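Local coordinates for protein glutamate--tRNA ligase (Methanothermobacter thermautotrophicus, PDB 3AII) that probably attaches glutamate to tRNA in two steps, activating the amino acid with ATP and then passing it to the acceptor end of the tRNA, at residues Gly186-Phe198 with Lys229-Leu241. Residues are numbered along the deposited sequence; the frame is centred on the assembly and turned at random.
With ZN (zinc ion), chain D.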
loop_
_atom_site.group_PDB
_atom_site.type_symbol
_atom_site.label_atom_id
_atom_site.label_comp_id
_atom_site.label_asym_id
_atom_site.label_seq_id
_atom_site.Cartn_x
_atom_site.Cartn_y
_atom_site.Cartn_z
ATOM N N GLY A 186 -36.677 1.521 20.494
ATOM C CA GLY A 186 -37.227 0.271 19.982
ATOM C C GLY A 186 -36.575 -0.283 18.730
ATOM O O GLY A 186 -37.199 -1.019 17.965
ATOM N N GLY A 187 -35.305 0.054 18.521
ATOM C CA GLY A 187 -34.615 -0.340 17.314
ATOM C C GLY A 187 -33.587 -1.433 17.499
ATOM O O GLY A 187 -32.905 -1.812 16.555
ATOM N N ALA A 188 -33.491 -1.948 18.718
ATOM C CA ALA A 188 -32.555 -3.021 18.998
ATOM C C ALA A 188 -33.002 -3.806 20.209
ATOM O O ALA A 188 -33.860 -3.357 20.970
ATOM C CB ALA A 188 -31.148 -2.470 19.211
ATOM N N TYR A 189 -32.427 -4.991 20.371
ATOM C CA TYR A 189 -32.758 -5.841 21.503
ATOM C C TYR A 189 -31.574 -6.703 21.879
ATOM O O TYR A 189 -30.668 -6.905 21.062
ATOM C CB TYR A 189 -33.991 -6.704 21.195
ATOM C CG TYR A 189 -33.893 -7.633 20.002
ATOM C CD1 TYR A 189 -34.048 -7.161 18.702
ATOM C CD2 TYR A 189 -33.672 -8.993 20.178
ATOM C CE1 TYR A 189 -33.980 -8.014 17.627
ATOM C CE2 TYR A 189 -33.615 -9.852 19.107
ATOM C CZ TYR A 189 -33.768 -9.372 17.839
ATOM O OH TYR A 189 -33.695 -10.245 16.774
ATOM N N VAL A 190 -31.563 -7.189 23.123
ATOM C CA VAL A 190 -30.512 -8.113 23.541
ATOM C C VAL A 190 -30.974 -9.549 23.382
ATOM O O VAL A 190 -31.927 -9.983 24.037
ATOM C CB VAL A 190 -30.073 -7.883 24.976
ATOM C CG1 VAL A 190 -28.947 -8.866 25.328
ATOM C CG2 VAL A 190 -29.609 -6.432 25.157
ATOM N N CYS A 191 -30.290 -10.276 22.509
ATOM C CA CYS A 191 -30.669 -11.643 22.190
ATOM C C CYS A 191 -29.761 -12.623 22.905
ATOM O O CYS A 191 -28.538 -12.601 22.737
ATOM C CB CYS A 191 -30.596 -11.883 20.692
ATOM S SG CYS A 191 -31.119 -13.545 20.220
ATOM N N THR A 192 -30.387 -13.495 23.692
ATOM C CA THR A 192 -29.683 -14.510 24.460
ATOM C C THR A 192 -29.873 -15.900 23.854
ATOM O O THR A 192 -29.491 -16.897 24.463
ATOM C CB THR A 192 -30.198 -14.543 25.913
ATOM O OG1 THR A 192 -31.631 -14.605 25.905
ATOM C CG2 THR A 192 -29.761 -13.290 26.669
ATOM N N CYS A 193 -30.472 -15.963 22.666
ATOM C CA CYS A 193 -30.693 -17.233 21.968
ATOM C C CYS A 193 -29.381 -17.889 21.585
ATOM O O CYS A 193 -28.389 -17.210 21.354
ATOM C CB CYS A 193 -31.509 -17.023 20.688
ATOM S SG CYS A 193 -33.226 -16.509 20.945
ATOM N N ARG A 194 -29.385 -19.213 21.503
ATOM C CA ARG A 194 -28.260 -19.922 20.915
ATOM C C ARG A 194 -28.228 -19.537 19.442
ATOM O O ARG A 194 -29.251 -19.603 18.762
ATOM C CB ARG A 194 -28.438 -21.434 21.066
ATOM C CG ARG A 194 -28.715 -21.880 22.495
ATOM C CD ARG A 194 -27.548 -21.566 23.424
ATOM N NE ARG A 194 -27.986 -21.405 24.810
ATOM C CZ ARG A 194 -27.170 -21.371 25.861
ATOM N NH1 ARG A 194 -25.861 -21.502 25.693
ATOM N NH2 ARG A 194 -27.664 -21.217 27.084
ATOM N N PRO A 195 -27.057 -19.118 18.948
ATOM C CA PRO A 195 -26.952 -18.623 17.573
ATOM C C PRO A 195 -27.599 -19.507 16.498
ATOM O O PRO A 195 -28.224 -18.958 15.596
ATOM C CB PRO A 195 -25.444 -18.509 17.365
ATOM C CG PRO A 195 -24.928 -18.166 18.737
ATOM C CD PRO A 195 -25.803 -18.926 19.701
ATOM N N GLU A 196 -27.456 -20.828 16.572
ATOM C CA GLU A 196 -28.031 -21.696 15.535
ATOM C C GLU A 196 -29.554 -21.759 15.608
ATOM O O GLU A 196 -30.234 -21.867 14.581
ATOM C CB GLU A 196 -27.439 -23.108 15.596
ATOM C CG GLU A 196 -25.981 -23.178 15.188
ATOM C CD GLU A 196 -25.744 -22.653 13.786
ATOM O OE1 GLU A 196 -24.672 -22.064 13.559
ATOM O OE2 GLU A 196 -26.630 -22.813 12.919
ATOM N N GLU A 197 -30.090 -21.696 16.821
ATOM C CA GLU A 197 -31.534 -21.685 16.996
ATOM C C GLU A 197 -32.109 -20.357 16.505
ATOM O O GLU A 197 -33.165 -20.325 15.869
ATOM C CB GLU A 197 -31.915 -21.937 18.455
ATOM C CG GLU A 197 -33.218 -22.716 18.612
ATOM C CD GLU A 197 -34.217 -22.022 19.518
ATOM O OE1 GLU A 197 -33.881 -21.772 20.697
ATOM O OE2 GLU A 197 -35.341 -21.734 19.054
ATOM N N PHE A 198 -31.403 -19.264 16.786
ATOM C CA PHE A 198 -31.808 -17.964 16.267
ATOM C C PHE A 198 -31.785 -17.950 14.746
ATOM O O PHE A 198 -32.686 -17.410 14.101
ATOM C CB PHE A 198 -30.910 -16.832 16.796
ATOM C CG PHE A 198 -31.343 -15.476 16.326
ATOM C CD1 PHE A 198 -30.817 -14.927 15.168
ATOM C CD2 PHE A 198 -32.315 -14.773 17.017
ATOM C CE1 PHE A 198 -31.241 -13.694 14.714
ATOM C CE2 PHE A 198 -32.744 -13.536 16.566
ATOM C CZ PHE A 198 -32.201 -12.997 15.419
ATOM N N LYS A 229 -20.044 -13.985 29.485
ATOM C CA LYS A 229 -18.908 -14.563 28.782
ATOM C C LYS A 229 -18.939 -14.296 27.279
ATOM O O LYS A 229 -19.985 -14.015 26.704
ATOM C CB LYS A 229 -18.827 -16.061 29.079
ATOM C CG LYS A 229 -18.579 -16.356 30.554
ATOM C CD LYS A 229 -18.642 -17.843 30.844
ATOM C CE LYS A 229 -17.467 -18.565 30.218
ATOM N NZ LYS A 229 -17.597 -20.043 30.354
ATOM N N GLU A 230 -17.768 -14.368 26.660
ATOM C CA GLU A 230 -17.641 -14.174 25.225
ATOM C C GLU A 230 -18.630 -15.053 24.471
ATOM O O GLU A 230 -18.776 -16.240 24.769
ATOM C CB GLU A 230 -16.206 -14.468 24.780
ATOM C CG GLU A 230 -15.997 -14.403 23.276
ATOM C CD GLU A 230 -14.549 -14.125 22.892
ATOM O OE1 GLU A 230 -13.689 -13.989 23.783
ATOM O OE2 GLU A 230 -14.274 -14.019 21.686
ATOM N N GLY A 231 -19.331 -14.462 23.509
ATOM C CA GLY A 231 -20.272 -15.207 22.684
ATOM C C GLY A 231 -21.633 -15.572 23.280
ATOM O O GLY A 231 -22.447 -16.209 22.612
ATOM N N SER A 232 -21.916 -15.152 24.511
ATOM C CA SER A 232 -23.124 -15.599 25.206
ATOM C C SER A 232 -24.379 -14.763 24.941
ATOM O O SER A 232 -25.489 -15.208 25.212
ATOM C CB SER A 232 -22.889 -15.670 26.718
ATOM O OG SER A 232 -22.588 -14.388 27.241
ATOM N N ALA A 233 -24.202 -13.550 24.440
ATOM C CA ALA A 233 -25.341 -12.683 24.156
ATOM C C ALA A 233 -24.867 -11.623 23.173
ATOM O O ALA A 233 -23.695 -11.268 23.166
ATOM C CB ALA A 233 -25.849 -12.027 25.440
ATOM N N VAL A 234 -25.782 -11.135 22.345
ATOM C CA VAL A 234 -25.466 -10.061 21.405
ATOM C C VAL A 234 -26.586 -9.025 21.423
ATOM O O VAL A 234 -27.712 -9.311 21.852
ATOM C CB VAL A 234 -25.278 -10.598 19.973
ATOM C CG1 VAL A 234 -24.005 -11.440 19.897
ATOM C CG2 VAL A 234 -26.502 -11.404 19.541
ATOM N N VAL A 235 -26.271 -7.807 21.000
ATOM C CA VAL A 235 -27.309 -6.852 20.643
ATOM C C VAL A 235 -27.573 -6.962 19.147
ATOM O O VAL A 235 -26.629 -6.987 18.342
ATOM C CB VAL A 235 -26.898 -5.394 20.991
ATOM C CG1 VAL A 235 -28.008 -4.411 20.610
ATOM C CG2 VAL A 235 -26.595 -5.255 22.472
ATOM N N ARG A 236 -28.851 -7.052 18.784
ATOM C CA ARG A 236 -29.271 -7.115 17.384
ATOM C C ARG A 236 -30.099 -5.898 17.018
ATOM O O ARG A 236 -30.933 -5.455 17.796
ATOM C CB ARG A 236 -30.096 -8.383 17.141
ATOM C CG ARG A 236 -29.272 -9.649 17.268
ATOM C CD ARG A 236 -30.114 -10.895 17.005
ATOM N NE ARG A 236 -29.261 -12.087 17.032
ATOM C CZ ARG A 236 -28.466 -12.459 16.033
ATOM N NH1 ARG A 236 -28.414 -11.753 14.912
ATOM N NH2 ARG A 236 -27.724 -13.550 16.148
ATOM N N VAL A 237 -29.837 -5.345 15.840
ATOM C CA VAL A 237 -30.614 -4.220 15.352
ATOM C C VAL A 237 -31.899 -4.783 14.757
ATOM O O VAL A 237 -31.853 -5.742 13.999
ATOM C CB VAL A 237 -29.842 -3.471 14.271
ATOM C CG1 VAL A 237 -30.672 -2.319 13.715
ATOM C CG2 VAL A 237 -28.510 -2.960 14.838
ATOM N N LYS A 238 -33.044 -4.197 15.086
ATOM C CA LYS A 238 -34.281 -4.670 14.479
ATOM C C LYS A 238 -34.346 -4.159 13.050
ATOM O O LYS A 238 -34.337 -2.953 12.823
ATOM C CB LYS A 238 -35.499 -4.192 15.278
ATOM C CG LYS A 238 -35.572 -4.759 16.694
ATOM C CD LYS A 238 -36.864 -4.359 17.416
ATOM C CE LYS A 238 -36.859 -4.900 18.840
ATOM N NZ LYS A 238 -38.151 -4.674 19.586
ATOM N N THR A 239 -34.384 -5.075 12.086
ATOM C CA THR A 239 -34.547 -4.687 10.691
ATOM C C THR A 239 -35.827 -5.306 10.147
ATOM O O THR A 239 -36.906 -5.000 10.633
ATOM C CB THR A 239 -33.324 -5.054 9.840
ATOM O OG1 THR A 239 -33.176 -6.478 9.781
ATOM C CG2 THR A 239 -32.067 -4.441 10.464
ATOM N N ASP A 240 -35.699 -6.164 9.145
ATOM C CA ASP A 240 -36.839 -6.846 8.547
ATOM C C ASP A 240 -36.521 -8.329 8.552
ATOM O O ASP A 240 -35.583 -8.758 7.888
ATOM C CB ASP A 240 -37.044 -6.351 7.112
ATOM C CG ASP A 240 -37.989 -7.232 6.308
ATOM O OD1 ASP A 240 -38.708 -8.056 6.907
ATOM O OD2 ASP A 240 -38.014 -7.096 5.065
ATOM N N LEU A 241 -37.280 -9.113 9.315
ATOM C CA LEU A 241 -37.004 -10.547 9.391
ATOM C C LEU A 241 -37.324 -11.260 8.079
ATOM O O LEU A 241 -36.949 -12.414 7.885
ATOM C CB LEU A 241 -37.750 -11.208 10.549
ATOM C CG LEU A 241 -37.259 -10.917 11.967
ATOM C CD1 LEU A 241 -38.063 -11.728 12.963
ATOM C CD2 LEU A 241 -35.776 -11.215 12.108
HETATM ZN ZN ZN D . -33.293 -14.137 20.897
HETATM O O HOH W 1 -39.697 -2.186 18.383
HETATM O O HOH W 2 -36.439 -2.676 21.136
#
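Strands 188-191 and 234-237 pair antiparallel, their axes 4.7 Å apart, and show how a short pairing of strands distant in sequence can place a zinc ligand at a strand end. Y189 with R236 and C191 with V234 are the hydrogen-bonded pairs, R236 N reaching Y189 O at 2.9 Å; K238 N extends the pairing to G187 O. One face of the sheet bears A188, V190 and V235, whose methyls meet. On the other face C191, and C193 from the loop just beyond the strand, each bind the zinc through SG at 2.4 Å, with C208 and C210 completing the site. Here R236, extended from CG to NE, runs past Y189, its CB over that ring's face, and lays its guanidinium on the F198 ring in a cation-pi stack, centres 3.8 Å apart and planes at 11°. CG of F198 stands anti to its backbone N (chi1 -177°), bringing the ring from helix 195-203 over that guanidinium. With an alanine at F198, the guanidinium would probably lose the ring it lies on, leaving D250, its main polar partner, to hold it with less support. Y189 OH is hydrogen-bonded to D250 too. Strand 234-237 continues the sheet through strand 252-256, while W222 of helix 215-224 packs on V190 and V235.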